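Local coordinates for protein phosphoacetylglucosamine mutase (Aspergillus lentulus, PDB 5O9X) that interconverts the 6-phosphate and 1-phosphate of N-acetylglucosamine, probably by way of a 1,6-bisphosphate intermediate, on the route to UDP-N-acetylglucosamine, at residues A[77-89]-A[164-176]. The protein carries 1 engineered substitution. Numbering follows the deposited sequence.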
loop_
_atom_site.group_PDB
_atom_site.type_symbol
_atom_site.label_atom_id
_atom_site.label_comp_id
_atom_site.label_asym_id
_atom_site.label_seq_id
_atom_site.Cartn_x
_atom_site.Cartn_y
_atom_site.Cartn_z
ATOM N N GLY A 77 -0.832 6.350 13.306
ATOM C CA GLY A 77 0.217 5.351 13.276
ATOM C C GLY A 77 1.445 5.929 12.678
ATOM O O GLY A 77 1.493 7.094 12.237
ATOM N N VAL A 78 2.486 5.125 12.626
ATOM C CA VAL A 78 3.783 5.670 12.145
ATOM C C VAL A 78 4.494 4.575 11.436
ATOM O O VAL A 78 4.788 3.531 12.079
ATOM C CB VAL A 78 4.759 6.109 13.282
ATOM C CG1 VAL A 78 5.687 7.156 12.783
ATOM C CG2 VAL A 78 4.056 6.661 14.466
ATOM N N LYS A 79 4.691 4.820 10.130
ATOM C CA LYS A 79 5.460 3.981 9.174
ATOM C C LYS A 79 6.891 4.445 8.844
ATOM O O LYS A 79 7.076 5.609 8.412
ATOM C CB LYS A 79 4.726 4.017 7.857
ATOM C CG LYS A 79 4.980 2.716 7.149
ATOM C CD LYS A 79 4.179 2.588 5.890
ATOM C CE LYS A 79 4.854 3.342 4.776
ATOM N NZ LYS A 79 4.089 3.019 3.549
ATOM N N LEU A 80 7.887 3.563 8.993
ATOM C CA LEU A 80 9.256 3.910 8.550
ATOM C C LEU A 80 9.574 3.598 7.048
ATOM O O LEU A 80 9.139 2.584 6.494
ATOM C CB LEU A 80 10.290 3.351 9.492
ATOM C CG LEU A 80 10.119 4.068 10.830
ATOM C CD1 LEU A 80 9.673 3.068 11.905
ATOM C CD2 LEU A 80 11.443 4.733 11.152
ATOM N N VAL A 81 10.344 4.476 6.430
ATOM C CA VAL A 81 10.693 4.395 5.002
ATOM C C VAL A 81 12.229 4.373 4.880
ATOM O O VAL A 81 12.883 5.304 5.283
ATOM C CB VAL A 81 10.126 5.580 4.151
ATOM C CG1 VAL A 81 10.423 5.343 2.637
ATOM C CG2 VAL A 81 8.618 5.700 4.371
ATOM N N ASP A 82 12.757 3.320 4.262
ATOM C CA ASP A 82 14.223 3.142 4.079
ATOM C C ASP A 82 14.663 3.950 2.838
ATOM O O ASP A 82 13.806 4.438 2.041
ATOM C CB ASP A 82 14.569 1.656 3.946
ATOM C CG ASP A 82 15.125 1.027 5.236
ATOM O OD1 ASP A 82 15.524 1.725 6.154
ATOM O OD2 ASP A 82 15.205 -0.226 5.336
ATOM N N PRO A 83 15.993 4.034 2.600
ATOM C CA PRO A 83 16.447 5.075 1.684
ATOM C C PRO A 83 15.937 5.020 0.256
ATOM O O PRO A 83 15.903 6.072 -0.367
ATOM C CB PRO A 83 17.997 4.877 1.691
ATOM C CG PRO A 83 18.216 4.492 3.156
ATOM C CD PRO A 83 17.163 3.402 3.285
ATOM N N MET A 84 15.590 3.835 -0.264
ATOM C CA MET A 84 15.193 3.745 -1.681
ATOM C C MET A 84 13.666 3.700 -1.819
ATOM O O MET A 84 13.122 3.405 -2.882
ATOM C CB MET A 84 15.942 2.584 -2.420
ATOM C CG MET A 84 17.460 2.886 -2.616
ATOM S SD MET A 84 17.720 4.443 -3.563
ATOM C CE MET A 84 17.240 3.926 -5.220
ATOM N N GLY A 85 12.984 3.988 -0.717
ATOM C CA GLY A 85 11.514 4.063 -0.763
ATOM C C GLY A 85 10.849 2.800 -0.277
ATOM O O GLY A 85 9.637 2.767 -0.178
ATOM N N GLU A 86 11.618 1.752 0.028
ATOM C CA GLU A 86 11.018 0.534 0.509
ATOM C C GLU A 86 10.643 0.643 2.008
ATOM O O GLU A 86 11.128 1.507 2.725
ATOM C CB GLU A 86 11.879 -0.707 0.175
ATOM C CG GLU A 86 13.131 -0.928 1.038
ATOM C CD GLU A 86 14.391 -0.159 0.562
ATOM O OE1 GLU A 86 14.270 0.733 -0.293
ATOM O OE2 GLU A 86 15.525 -0.449 1.062
ATOM N N MET A 87 9.785 -0.272 2.462
ATOM C CA MET A 87 9.486 -0.417 3.863
ATOM C C MET A 87 10.727 -0.760 4.645
ATOM O O MET A 87 11.573 -1.560 4.199
ATOM C CB MET A 87 8.475 -1.530 4.103
ATOM C CG MET A 87 7.115 -1.300 3.427
ATOM S SD MET A 87 6.353 0.171 4.093
ATOM C CE MET A 87 5.691 -0.648 5.570
ATOM N N LEU A 88 10.790 -0.188 5.839
ATOM C CA LEU A 88 11.863 -0.439 6.799
ATOM C C LEU A 88 12.208 -1.910 6.783
ATOM O O LEU A 88 11.325 -2.774 6.980
ATOM C CB LEU A 88 11.432 -0.022 8.241
ATOM C CG LEU A 88 12.367 -0.494 9.371
ATOM C CD1 LEU A 88 13.687 0.284 9.228
ATOM C CD2 LEU A 88 11.741 -0.336 10.761
ATOM N N GLU A 89 13.491 -2.204 6.545
ATOM C CA GLU A 89 14.008 -3.596 6.547
ATOM C C GLU A 89 13.404 -4.457 7.696
ATOM O O GLU A 89 13.427 -4.043 8.880
ATOM C CB GLU A 89 15.524 -3.507 6.754
ATOM C CG GLU A 89 16.280 -4.825 6.650
ATOM C CD GLU A 89 17.764 -4.563 6.547
ATOM O OE1 GLU A 89 18.421 -4.380 7.596
ATOM O OE2 GLU A 89 18.262 -4.489 5.404
ATOM N N THR A 164 0.982 9.096 1.460
ATOM C CA THR A 164 2.065 8.161 1.739
ATOM C C THR A 164 3.044 8.029 0.573
ATOM O O THR A 164 4.241 8.092 0.788
ATOM C CB THR A 164 1.454 6.847 2.240
ATOM O OG1 THR A 164 0.885 7.114 3.541
ATOM C CG2 THR A 164 2.526 5.720 2.403
ATOM N N PRO A 165 2.554 7.777 -0.647
ATOM C CA PRO A 165 3.514 7.601 -1.740
ATOM C C PRO A 165 4.324 8.877 -2.035
ATOM O O PRO A 165 5.481 8.758 -2.433
ATOM C CB PRO A 165 2.607 7.325 -2.967
ATOM C CG PRO A 165 1.343 6.795 -2.408
ATOM C CD PRO A 165 1.175 7.381 -1.029
ATOM N N GLN A 166 3.739 10.074 -1.828
ATOM C CA GLN A 166 4.581 11.338 -1.930
ATOM C C GLN A 166 5.775 11.307 -0.993
ATOM O O GLN A 166 6.903 11.669 -1.424
ATOM C CB GLN A 166 3.784 12.601 -1.698
ATOM C CG GLN A 166 2.939 12.918 -2.916
ATOM C CD GLN A 166 2.054 14.142 -2.662
ATOM O OE1 GLN A 166 1.626 14.438 -1.496
ATOM N NE2 GLN A 166 1.784 14.876 -3.739
ATOM N N LEU A 167 5.544 10.912 0.265
ATOM C CA LEU A 167 6.653 10.817 1.216
ATOM C C LEU A 167 7.721 9.765 0.732
ATOM O O LEU A 167 8.919 10.055 0.729
ATOM C CB LEU A 167 6.106 10.599 2.689
ATOM C CG LEU A 167 7.391 10.554 3.493
ATOM C CD1 LEU A 167 8.085 11.863 3.875
ATOM C CD2 LEU A 167 7.451 9.454 4.502
ATOM N N HIS A 168 7.305 8.525 0.355
ATOM C CA HIS A 168 8.278 7.550 -0.209
ATOM C C HIS A 168 9.078 8.107 -1.420
ATOM O O HIS A 168 10.321 7.877 -1.578
ATOM C CB HIS A 168 7.486 6.340 -0.710
ATOM C CG HIS A 168 7.110 5.381 0.360
ATOM N ND1 HIS A 168 6.122 5.639 1.281
ATOM C CD2 HIS A 168 7.607 4.149 0.665
ATOM C CE1 HIS A 168 5.971 4.576 2.058
ATOM N NE2 HIS A 168 6.890 3.679 1.732
ATOM N N TYR A 169 8.373 8.808 -2.299
ATOM C CA TYR A 169 8.986 9.505 -3.460
ATOM C C TYR A 169 10.062 10.506 -3.014
ATOM O O TYR A 169 11.168 10.496 -3.568
ATOM C CB TYR A 169 7.889 10.208 -4.351
ATOM C CG TYR A 169 8.443 11.225 -5.272
ATOM C CD1 TYR A 169 8.826 10.847 -6.627
ATOM C CD2 TYR A 169 8.654 12.542 -4.863
ATOM C CE1 TYR A 169 9.344 11.801 -7.504
ATOM C CE2 TYR A 169 9.205 13.477 -5.743
ATOM C CZ TYR A 169 9.557 13.104 -7.043
ATOM O OH TYR A 169 10.116 14.062 -7.922
ATOM N N VAL A 170 9.760 11.331 -2.001
ATOM C CA VAL A 170 10.691 12.360 -1.475
ATOM C C VAL A 170 11.968 11.698 -0.911
ATOM O O VAL A 170 13.070 12.181 -1.180
ATOM C CB VAL A 170 10.051 13.258 -0.386
ATOM C CG1 VAL A 170 11.087 14.160 0.301
ATOM C CG2 VAL A 170 8.988 14.144 -1.016
ATOM N N VAL A 171 11.802 10.648 -0.111
ATOM C CA VAL A 171 12.930 9.872 0.454
ATOM C C VAL A 171 13.884 9.372 -0.681
ATOM O O VAL A 171 15.079 9.668 -0.629
ATOM C CB VAL A 171 12.462 8.672 1.309
ATOM C CG1 VAL A 171 13.723 7.869 1.774
ATOM C CG2 VAL A 171 11.667 9.216 2.558
ATOM N N ARG A 172 13.342 8.622 -1.642
ATOM C CA ARG A 172 14.095 8.151 -2.827
ATOM C C ARG A 172 14.774 9.333 -3.557
ATOM O O ARG A 172 16.005 9.298 -3.794
ATOM C CB ARG A 172 13.253 7.303 -3.744
ATOM C CG ARG A 172 14.089 6.649 -4.805
ATOM C CD ARG A 172 13.230 5.745 -5.616
ATOM N NE ARG A 172 13.983 4.969 -6.602
ATOM C CZ ARG A 172 13.481 3.882 -7.196
ATOM N NH1 ARG A 172 12.253 3.473 -6.902
ATOM N NH2 ARG A 172 14.193 3.186 -8.071
ATOM N N CYS A 173 14.036 10.394 -3.842
ATOM C CA CYS A 173 14.662 11.564 -4.485
ATOM C C CYS A 173 15.847 12.123 -3.718
ATOM O O CYS A 173 16.916 12.365 -4.327
ATOM C CB CYS A 173 13.670 12.726 -4.736
ATOM S SG CYS A 173 12.510 12.257 -6.028
ATOM N N LYS A 174 15.693 12.363 -2.415
ATOM C CA LYS A 174 16.787 13.017 -1.689
ATOM C C LYS A 174 18.041 12.063 -1.629
ATOM O O LYS A 174 19.194 12.511 -1.522
ATOM C CB LYS A 174 16.364 13.409 -0.277
ATOM C CG LYS A 174 15.237 14.408 -0.168
ATOM C CD LYS A 174 15.035 14.791 1.270
ATOM C CE LYS A 174 16.089 15.807 1.702
ATOM N NZ LYS A 174 16.025 17.088 0.964
ATOM N N ASN A 175 17.814 10.756 -1.657
ATOM C CA ASN A 175 18.952 9.839 -1.564
ATOM C C ASN A 175 19.610 9.554 -2.924
ATOM O O ASN A 175 20.615 8.858 -2.976
ATOM C CB ASN A 175 18.560 8.545 -0.869
ATOM C CG ASN A 175 18.336 8.741 0.627
ATOM O OD1 ASN A 175 17.348 8.239 1.172
ATOM N ND2 ASN A 175 19.206 9.473 1.276
ATOM N N THR A 176 19.008 10.040 -4.009
ATOM C CA THR A 176 19.522 9.762 -5.333
ATOM C C THR A 176 19.876 11.040 -6.088
ATOM O O THR A 176 20.364 10.952 -7.231
ATOM C CB THR A 176 18.557 8.922 -6.196
ATOM O OG1 THR A 176 17.354 9.682 -6.424
ATOM C CG2 THR A 176 18.287 7.523 -5.581
#
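Val81 lays its methyl CG2 over one face of the His168 imidazole, 3.8 Å from the ring centroid and only 17° off the normal, which meets the geometry of a CH-pi contact. The imidazole is held from its own helix: ND1 donates to Thr164 O (3.1 Å, N-H...O angle 159°), and that oxygen lies close to the ring plane although the donor sits above the carbonyl plane. Thr164 O also accepts from the backbone N of His168, so one carbonyl takes both the backbone N-H and the ring N-H, and the ring bond restrains the ring's rotation. Lys79 CE and Gly85 O lie near the ring edge, but the lysine end and the carbonyl are modelled too close to the ring for any bond to be read from them. Met87 SD approaches edge-on, 5.4 Å from the centroid. The side chain of Met87 is about 6 Å from the bound glucose 1,6-bisphosphate.

Strand 77-81 belongs to the mixed sheet of domain I in the phosphohexomutase fold, and helix 164-176 packs on one face of it, the axes 9.8 Å apart and 28° from parallel. Helix 40-56 touches Val78 and Leu80, whereas Val81 meets Leu167 CD2 through CG2 (3.9 Å) and Val171 CG2 through CG1.

Beyond the strand, a type I beta turn from Asp82 to Gly85 brings backbone against the helix. Val171 CG1 nestles against Asp82 O, at 3.4 Å, and Pro83 O. Met84 folds at two successive side-chain bonds, which swings SD back to 3.7 Å from Thr176 CG2 and brings CE obliquely to the guanidinium of Arg172, which makes a cation-pi contact with Tyr183.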